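Local coordinates for putative NAD-dependent epimerase/dehydratase (Bacillus halodurans, PDB 3E8X), which probably works as an NADP-dependent epimerase or dehydratase of the short-chain dehydrogenase/reductase type, its actual substrate being unknown, at residues 73-78 / 103-108; 109-114 / 126-131. All coordinates share one frame; numbering follows the deposited sequence.

Contact 1: residues 73-78 / 103-108. With NAP (NADP nicotinamide-adenine-dinucleotide phosphate), chain B.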
loop_
_atom_site.group_PDB
_atom_site.type_symbol
_atom_site.label_atom_id
_atom_site.label_comp_id
_atom_site.label_asym_id
_atom_site.label_seq_id
_atom_site.Cartn_x
_atom_site.Cartn_y
_atom_site.Cartn_z
ATOM N N ASN A 73 -15.772 11.318 6.479
ATOM C CA ASN A 73 -15.681 10.062 5.755
ATOM C C ASN A 73 -14.231 9.973 5.251
ATOM O O ASN A 73 -13.740 10.882 4.643
ATOM C CB ASN A 73 -16.729 10.132 4.625
ATOM C CG ASN A 73 -16.795 8.900 3.755
ATOM O OD1 ASN A 73 -15.814 8.243 3.477
ATOM N ND2 ASN A 73 -17.993 8.626 3.254
ATOM N N LEU A 74 -13.559 8.865 5.463
ATOM C CA LEU A 74 -12.164 8.703 4.989
ATOM C C LEU A 74 -11.994 8.724 3.446
ATOM O O LEU A 74 -10.883 8.880 2.948
ATOM C CB LEU A 74 -11.547 7.407 5.555
ATOM C CG LEU A 74 -11.218 7.350 7.067
ATOM C CD1 LEU A 74 -10.895 5.873 7.506
ATOM C CD2 LEU A 74 -10.077 8.328 7.381
ATOM N N GLU A 75 -13.093 8.528 2.720
ATOM C CA GLU A 75 -13.093 8.542 1.284
ATOM C C GLU A 75 -13.374 9.932 0.697
ATOM O O GLU A 75 -13.255 10.120 -0.506
ATOM C CB GLU A 75 -14.097 7.521 0.757
ATOM C CG GLU A 75 -13.761 6.095 1.186
ATOM C CD GLU A 75 -14.603 5.046 0.505
ATOM O OE1 GLU A 75 -15.745 4.844 0.950
ATOM O OE2 GLU A 75 -14.112 4.404 -0.456
ATOM N N GLU A 76 -13.714 10.898 1.544
ATOM C CA GLU A 76 -13.968 12.255 1.129
ATOM C C GLU A 76 -12.986 13.178 1.831
ATOM O O GLU A 76 -12.040 12.707 2.444
ATOM C CB GLU A 76 -15.426 12.599 1.450
ATOM C CG GLU A 76 -16.386 11.729 0.642
ATOM C CD GLU A 76 -17.845 11.875 1.001
ATOM O OE1 GLU A 76 -18.184 12.545 2.000
ATOM O OE2 GLU A 76 -18.653 11.273 0.253
ATOM N N ASP A 77 -13.169 14.483 1.725
ATOM C CA ASP A 77 -12.335 15.439 2.456
ATOM C C ASP A 77 -12.745 15.418 3.941
ATOM O O ASP A 77 -13.828 15.827 4.300
ATOM C CB ASP A 77 -12.530 16.838 1.870
ATOM C CG ASP A 77 -11.548 17.855 2.397
ATOM O OD1 ASP A 77 -10.966 17.664 3.486
ATOM O OD2 ASP A 77 -11.380 18.876 1.700
ATOM N N PHE A 78 -11.878 14.920 4.800
ATOM C CA PHE A 78 -12.209 14.828 6.217
ATOM C C PHE A 78 -11.327 15.720 7.115
ATOM O O PHE A 78 -11.289 15.512 8.340
ATOM C CB PHE A 78 -12.160 13.365 6.681
ATOM C CG PHE A 78 -10.820 12.694 6.472
ATOM C CD1 PHE A 78 -9.867 12.720 7.454
ATOM C CD2 PHE A 78 -10.530 12.041 5.296
ATOM C CE1 PHE A 78 -8.618 12.126 7.257
ATOM C CE2 PHE A 78 -9.321 11.447 5.106
ATOM C CZ PHE A 78 -8.370 11.478 6.085
ATOM N N THR A 103 -10.575 -2.573 1.766
ATOM C CA THR A 103 -9.368 -2.821 2.541
ATOM C C THR A 103 -8.265 -1.908 2.063
ATOM O O THR A 103 -7.635 -1.266 2.875
ATOM C CB THR A 103 -8.907 -4.285 2.399
ATOM O OG1 THR A 103 -10.010 -5.134 2.676
ATOM C CG2 THR A 103 -7.747 -4.619 3.304
ATOM N N ILE A 104 -8.044 -1.827 0.749
ATOM C CA ILE A 104 -7.114 -0.834 0.164
ATOM C C ILE A 104 -7.472 0.618 0.507
ATOM O O ILE A 104 -6.622 1.419 0.925
ATOM C CB ILE A 104 -7.051 -0.914 -1.400
ATOM C CG1 ILE A 104 -6.583 -2.287 -1.868
ATOM C CG2 ILE A 104 -6.066 0.128 -1.978
ATOM C CD1 ILE A 104 -6.640 -2.511 -3.438
ATOM N N LEU A 105 -8.727 0.965 0.273
ATOM C CA LEU A 105 -9.174 2.349 0.361
ATOM C C LEU A 105 -9.335 2.850 1.817
ATOM O O LEU A 105 -9.083 4.025 2.061
ATOM C CB LEU A 105 -10.441 2.560 -0.477
ATOM C CG LEU A 105 -10.238 2.458 -2.003
ATOM C CD1 LEU A 105 -11.565 2.645 -2.781
ATOM C CD2 LEU A 105 -9.154 3.495 -2.485
ATOM N N ILE A 106 -9.719 1.971 2.768
ATOM C CA ILE A 106 -9.912 2.355 4.179
ATOM C C ILE A 106 -8.679 2.002 5.019
ATOM O O ILE A 106 -7.980 2.876 5.515
ATOM C CB ILE A 106 -11.208 1.734 4.775
ATOM C CG1 ILE A 106 -12.409 2.098 3.894
ATOM C CG2 ILE A 106 -11.436 2.151 6.252
ATOM C CD1 ILE A 106 -12.732 3.559 3.808
ATOM N N ASP A 107 -8.394 0.716 5.153
ATOM C CA ASP A 107 -7.360 0.273 6.075
ATOM C C ASP A 107 -5.985 0.821 5.692
ATOM O O ASP A 107 -5.148 1.059 6.583
ATOM C CB ASP A 107 -7.311 -1.279 6.173
ATOM C CG ASP A 107 -8.667 -1.897 6.500
ATOM O OD1 ASP A 107 -8.759 -2.666 7.473
ATOM O OD2 ASP A 107 -9.656 -1.601 5.795
ATOM N N LEU A 108 -5.720 0.969 4.388
ATOM C CA LEU A 108 -4.395 1.380 3.931
ATOM C C LEU A 108 -4.385 2.867 3.571
ATOM O O LEU A 108 -3.713 3.689 4.225
ATOM C CB LEU A 108 -3.925 0.520 2.767
ATOM C CG LEU A 108 -2.586 0.891 2.084
ATOM C CD1 LEU A 108 -1.456 1.137 3.107
ATOM C CD2 LEU A 108 -2.111 -0.157 1.038
HETATM P PA NAP B . -15.188 -2.729 13.234
HETATM O O1A NAP B . -15.378 -3.235 11.801
HETATM O O2A NAP B . -16.235 -3.034 14.284
HETATM O O5B NAP B . -14.880 -1.144 13.112
HETATM C C5B NAP B . -14.595 -0.478 11.868
HETATM C C4B NAP B . -15.203 0.920 11.782
HETATM O O4B NAP B . -14.638 1.549 10.617
HETATM C C3B NAP B . -16.742 0.974 11.611
HETATM O O3B NAP B . -17.423 1.717 12.638
HETATM C C2B NAP B . -16.956 1.686 10.285
HETATM O O2B NAP B . -18.087 2.589 10.211
HETATM C C1B NAP B . -15.631 2.452 10.141
HETATM N N9A NAP B . -15.456 2.896 8.735
HETATM C C8A NAP B . -15.563 2.135 7.635
HETATM N N7A NAP B . -15.386 2.914 6.550
HETATM C C5A NAP B . -15.163 4.170 6.989
HETATM C C6A NAP B . -14.917 5.392 6.354
HETATM N N6A NAP B . -14.856 5.457 5.008
HETATM N N1A NAP B . -14.760 6.525 7.078
HETATM C C2A NAP B . -14.827 6.469 8.409
HETATM N N3A NAP B . -15.064 5.310 9.058
HETATM C C4A NAP B . -15.230 4.150 8.369
HETATM O O3 NAP B . -13.763 -3.337 13.763
HETATM P PN NAP B . -13.309 -3.669 15.296
HETATM O O1N NAP B . -13.749 -5.080 15.575
HETATM O O2N NAP B . -13.652 -2.444 16.113
HETATM O O5D NAP B . -11.718 -3.865 15.211
HETATM C C5D NAP B . -10.844 -2.745 15.132
HETATM C C4D NAP B . -9.738 -3.095 14.153
HETATM O O4D NAP B . -8.960 -4.201 14.613
HETATM C C3D NAP B . -10.300 -3.513 12.802
HETATM O O3D NAP B . -10.550 -2.336 12.018
HETATM C C2D NAP B . -9.268 -4.510 12.264
HETATM O O2D NAP B . -8.458 -3.971 11.242
HETATM C C1D NAP B . -8.375 -4.863 13.477
HETATM N N1N NAP B . -8.187 -6.321 13.757
HETATM C C2N NAP B . -9.208 -7.211 13.709
HETATM C C3N NAP B . -8.979 -8.574 13.998
HETATM C C7N NAP B . -10.088 -9.602 13.997
HETATM O O7N NAP B . -9.896 -10.686 14.579
HETATM N N7N NAP B . -11.260 -9.287 13.421
HETATM C C4N NAP B . -7.691 -8.995 14.335
HETATM C C5N NAP B . -6.668 -8.063 14.383
HETATM C C6N NAP B . -6.951 -6.738 14.092
HETATM P P2B NAP B . -19.660 2.137 10.218
HETATM O O1X NAP B . -20.064 2.055 11.665
HETATM O O2X NAP B . -20.367 3.276 9.488
HETATM O O3X NAP B . -19.647 0.784 9.538
HETATM O O HOH W 1 -9.888 6.323 1.011
#
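Leu74 and Ile106 meet through their methyls, Leu74 CD1 lying 4.0 Å from Ile106 CG2, and they form the apolar part of the contact between the 73-78 loop and helix 100-121. Beside them the aliphatic part of Glu75 crosses Ile106 at about a right angle, with Glu75 CG 3.8 Å from Ile106 CD1. The carboxylate end then passes Leu105, but its charge is answered by a salt bridge to Lys102, one turn earlier on the helix.

No direct hydrogen bond joins residues 73-78 to 103-108; a water links them instead, donating to Leu105 O at 2.7 Å and, more weakly, to Leu74 O. Within the loop, Asn73 makes an Asx turn: with CG anti to the backbone N (chi1 -180°), Asn73 OD1 accepts from Glu75 N at 2.8 Å.

The third kind of interaction is with NADP. Asn73 OD1 also takes a weak hydrogen bond from the adenine N6A (3.3 Å), and Leu74 N lies 3.1 Å from adenine N1A. Replacing Asn73 with an alanine would probably leave Glu75 N without its side-chain acceptor, the adenine amino group without this weak bond, and the turn less firmly set.

The chemistry implies that loop and helix together form part of the adenine pocket: the side chains of Leu74 and Ile106 lie on one side of the adenine plane, while the side-chain oxygen of Asn73 serves the turn and, weakly, the base.

Contact 2: residues 109-114 / 126-131. With NAP (NADP nicotinamide-adenine-dinucleotide phosphate), chain B.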
loop_
_atom_site.group_PDB
_atom_site.type_symbol
_atom_site.label_atom_id
_atom_site.label_comp_id
_atom_site.label_asym_id
_atom_site.label_seq_id
_atom_site.Cartn_x
_atom_site.Cartn_y
_atom_site.Cartn_z
ATOM N N TRP A 109 -5.140 3.210 2.518
ATOM C CA TRP A 109 -5.120 4.549 1.951
ATOM C C TRP A 109 -5.703 5.532 2.951
ATOM O O TRP A 109 -5.136 6.580 3.161
ATOM C CB TRP A 109 -5.856 4.541 0.619
ATOM C CG TRP A 109 -5.912 5.817 -0.142
ATOM C CD1 TRP A 109 -7.033 6.463 -0.540
ATOM C CD2 TRP A 109 -4.808 6.569 -0.666
ATOM N NE1 TRP A 109 -6.698 7.574 -1.280
ATOM C CE2 TRP A 109 -5.340 7.662 -1.363
ATOM C CE3 TRP A 109 -3.420 6.409 -0.626
ATOM C CZ2 TRP A 109 -4.531 8.607 -2.038
ATOM C CZ3 TRP A 109 -2.616 7.343 -1.296
ATOM C CH2 TRP A 109 -3.190 8.438 -1.980
ATOM N N GLY A 110 -6.807 5.163 3.610
ATOM C CA GLY A 110 -7.411 5.991 4.681
ATOM C C GLY A 110 -6.458 6.323 5.821
ATOM O O GLY A 110 -6.404 7.459 6.281
ATOM N N ALA A 111 -5.704 5.322 6.269
ATOM C CA ALA A 111 -4.697 5.478 7.301
ATOM C C ALA A 111 -3.600 6.393 6.849
ATOM O O ALA A 111 -3.181 7.280 7.597
ATOM C CB ALA A 111 -4.120 4.098 7.756
ATOM N N ILE A 112 -3.136 6.189 5.619
ATOM C CA ILE A 112 -2.116 7.046 5.021
ATOM C C ILE A 112 -2.539 8.518 4.977
ATOM O O ILE A 112 -1.758 9.396 5.362
ATOM C CB ILE A 112 -1.676 6.565 3.604
ATOM C CG1 ILE A 112 -0.886 5.232 3.734
ATOM C CG2 ILE A 112 -0.931 7.723 2.864
ATOM C CD1 ILE A 112 -0.471 4.540 2.358
ATOM N N LYS A 113 -3.758 8.787 4.544
ATOM C CA LYS A 113 -4.279 10.136 4.578
ATOM C C LYS A 113 -4.448 10.691 6.004
ATOM O O LYS A 113 -4.287 11.890 6.192
ATOM C CB LYS A 113 -5.577 10.236 3.771
ATOM C CG LYS A 113 -5.433 9.909 2.226
ATOM C CD LYS A 113 -6.700 10.131 1.425
ATOM C CE LYS A 113 -7.786 9.067 1.723
ATOM N NZ LYS A 113 -9.068 9.227 0.925
ATOM N N THR A 114 -4.785 9.858 7.000
ATOM C CA THR A 114 -4.955 10.332 8.395
ATOM C C THR A 114 -3.618 10.767 8.979
ATOM O O THR A 114 -3.531 11.753 9.719
ATOM C CB THR A 114 -5.579 9.256 9.352
ATOM O OG1 THR A 114 -4.684 8.134 9.504
ATOM C CG2 THR A 114 -6.921 8.802 8.842
ATOM N N PHE A 126 -0.086 9.798 17.766
ATOM C CA PHE A 126 -0.815 8.938 16.867
ATOM C C PHE A 126 -0.741 7.474 17.346
ATOM O O PHE A 126 0.355 6.895 17.483
ATOM C CB PHE A 126 -0.265 9.087 15.451
ATOM C CG PHE A 126 -1.176 8.565 14.367
ATOM C CD1 PHE A 126 -1.807 9.449 13.496
ATOM C CD2 PHE A 126 -1.367 7.197 14.182
ATOM C CE1 PHE A 126 -2.633 8.976 12.499
ATOM C CE2 PHE A 126 -2.217 6.717 13.184
ATOM C CZ PHE A 126 -2.847 7.612 12.339
ATOM N N ILE A 127 -1.906 6.882 17.595
ATOM C CA ILE A 127 -2.000 5.455 17.932
ATOM C C ILE A 127 -2.678 4.686 16.774
ATOM O O ILE A 127 -3.818 4.964 16.390
ATOM C CB ILE A 127 -2.819 5.229 19.255
ATOM C CG1 ILE A 127 -2.514 6.354 20.301
ATOM C CG2 ILE A 127 -2.664 3.748 19.776
ATOM C CD1 ILE A 127 -1.101 6.455 20.715
HETATM N N MSE A 128 -1.937 3.739 16.206
HETATM C CA MSE A 128 -2.422 2.849 15.201
HETATM C C MSE A 128 -2.919 1.536 15.823
HETATM O O MSE A 128 -2.225 0.888 16.607
HETATM C CB MSE A 128 -1.303 2.547 14.228
HETATM C CG MSE A 128 -1.595 1.423 13.283
HETATM SE SE MSE A 128 -2.933 2.080 12.027
HETATM C CE MSE A 128 -1.914 3.232 10.896
ATOM N N VAL A 129 -4.149 1.162 15.480
ATOM C CA VAL A 129 -4.683 -0.173 15.775
ATOM C C VAL A 129 -4.445 -1.010 14.536
ATOM O O VAL A 129 -5.101 -0.866 13.538
ATOM C CB VAL A 129 -6.177 -0.142 16.166
ATOM C CG1 VAL A 129 -6.675 -1.523 16.541
ATOM C CG2 VAL A 129 -6.384 0.864 17.301
ATOM N N SER A 130 -3.465 -1.879 14.649
ATOM C CA SER A 130 -3.029 -2.725 13.595
ATOM C C SER A 130 -3.467 -4.171 13.882
ATOM O O SER A 130 -4.606 -4.411 14.283
ATOM C CB SER A 130 -1.501 -2.587 13.473
ATOM O OG SER A 130 -1.021 -3.288 12.378
ATOM N N SER A 131 -2.596 -5.132 13.597
ATOM C CA SER A 131 -2.900 -6.565 13.747
ATOM C C SER A 131 -1.596 -7.372 13.816
ATOM O O SER A 131 -0.596 -6.991 13.213
ATOM C CB SER A 131 -3.754 -7.051 12.559
ATOM O OG SER A 131 -4.144 -8.429 12.616
HETATM P PA NAP B . -15.188 -2.729 13.234
HETATM O O1A NAP B . -15.378 -3.235 11.801
HETATM O O2A NAP B . -16.235 -3.034 14.284
HETATM O O5B NAP B . -14.880 -1.144 13.112
HETATM C C5B NAP B . -14.595 -0.478 11.868
HETATM C C4B NAP B . -15.203 0.920 11.782
HETATM O O4B NAP B . -14.638 1.549 10.617
HETATM C C3B NAP B . -16.742 0.974 11.611
HETATM O O3B NAP B . -17.423 1.717 12.638
HETATM C C2B NAP B . -16.956 1.686 10.285
HETATM O O2B NAP B . -18.087 2.589 10.211
HETATM C C1B NAP B . -15.631 2.452 10.141
HETATM N N9A NAP B . -15.456 2.896 8.735
HETATM C C8A NAP B . -15.563 2.135 7.635
HETATM N N7A NAP B . -15.386 2.914 6.550
HETATM C C5A NAP B . -15.163 4.170 6.989
HETATM C C6A NAP B . -14.917 5.392 6.354
HETATM N N6A NAP B . -14.856 5.457 5.008
HETATM N N1A NAP B . -14.760 6.525 7.078
HETATM C C2A NAP B . -14.827 6.469 8.409
HETATM N N3A NAP B . -15.064 5.310 9.058
HETATM C C4A NAP B . -15.230 4.150 8.369
HETATM O O3 NAP B . -13.763 -3.337 13.763
HETATM P PN NAP B . -13.309 -3.669 15.296
HETATM O O1N NAP B . -13.749 -5.080 15.575
HETATM O O2N NAP B . -13.652 -2.444 16.113
HETATM O O5D NAP B . -11.718 -3.865 15.211
HETATM C C5D NAP B . -10.844 -2.745 15.132
HETATM C C4D NAP B . -9.738 -3.095 14.153
HETATM O O4D NAP B . -8.960 -4.201 14.613
HETATM C C3D NAP B . -10.300 -3.513 12.802
HETATM O O3D NAP B . -10.550 -2.336 12.018
HETATM C C2D NAP B . -9.268 -4.510 12.264
HETATM O O2D NAP B . -8.458 -3.971 11.242
HETATM C C1D NAP B . -8.375 -4.863 13.477
HETATM N N1N NAP B . -8.187 -6.321 13.757
HETATM C C2N NAP B . -9.208 -7.211 13.709
HETATM C C3N NAP B . -8.979 -8.574 13.998
HETATM C C7N NAP B . -10.088 -9.602 13.997
HETATM O O7N NAP B . -9.896 -10.686 14.579
HETATM N N7N NAP B . -11.260 -9.287 13.421
HETATM C C4N NAP B . -7.691 -8.995 14.335
HETATM C C5N NAP B . -6.668 -8.063 14.383
HETATM C C6N NAP B . -6.951 -6.738 14.092
HETATM P P2B NAP B . -19.660 2.137 10.218
HETATM O O1X NAP B . -20.064 2.055 11.665
HETATM O O2X NAP B . -20.367 3.276 9.488
HETATM O O3X NAP B . -19.647 0.784 9.538
#
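Thr114 OG1, in the one of its two modelled conformers described here, donates to Ala111 O at 2.6 Å, a helical side chain bonding back to the carbonyl three residues earlier. The C=O...donor angle of 119° shows that it comes in well to one side of the C=O bond. In this conformer chi1 is near 65°, which sets OG1 between the backbone N and the carbonyl carbon and so within reach of Ala111 O. With the threonine turned this way, the same oxygen meets the edge of the Phe126 ring in its plane, Thr114 OG1 lying 3.4 Å from Phe126 CZ, and the ring presents its C-H rim and not a face. That approach suits the slightly positive aromatic edge, although it amounts to contact and not to a hydrogen bond.

One turn earlier the meeting is purely apolar. Met128, present as selenomethionine, starts with CG anti to the backbone N (chi1 169°) and then bends twice, which brings Met128 CE to 3.9 Å from Ala111 CB. Beyond the strand end the chain reaches the nicotinamide, where Ser131 OG is 3.1 Å from NADP C5N.

The contact is the helix-to-strand packing of a beta-alpha-beta unit in a Rossmann-type fold, made by strand 87-90, helix 100-121 and strand 125-129. Phe90 of the first strand touches Ala111, Thr114 and Phe126. Helix 145-160 adds Ala154 against Ala111 and Leu158 against Phe126 and Met128, while Lys151 bonds to Val129 O.

Both contacts use successive turns of helix 100-121, and both are buried, but they face different parts of the fold. Contact 2 lies nearer the centre of the folded chain, where the helix packs on strand 125-129 of the parallel part of the sheet and side-chain packing does nearly all the work. Contact 1 sits farther out, against a loop, and mixes methyl groups with water, charge and the adenine. They touch directly: Lys113 NZ reaches Leu74 O, and Phe78 CZ packs on Lys113 CB. NADP spans the two, its adenine beside contact 1 and its nicotinamide beside contact 2, while Leu105 and Trp109 both pack on Val149 of the second subunit.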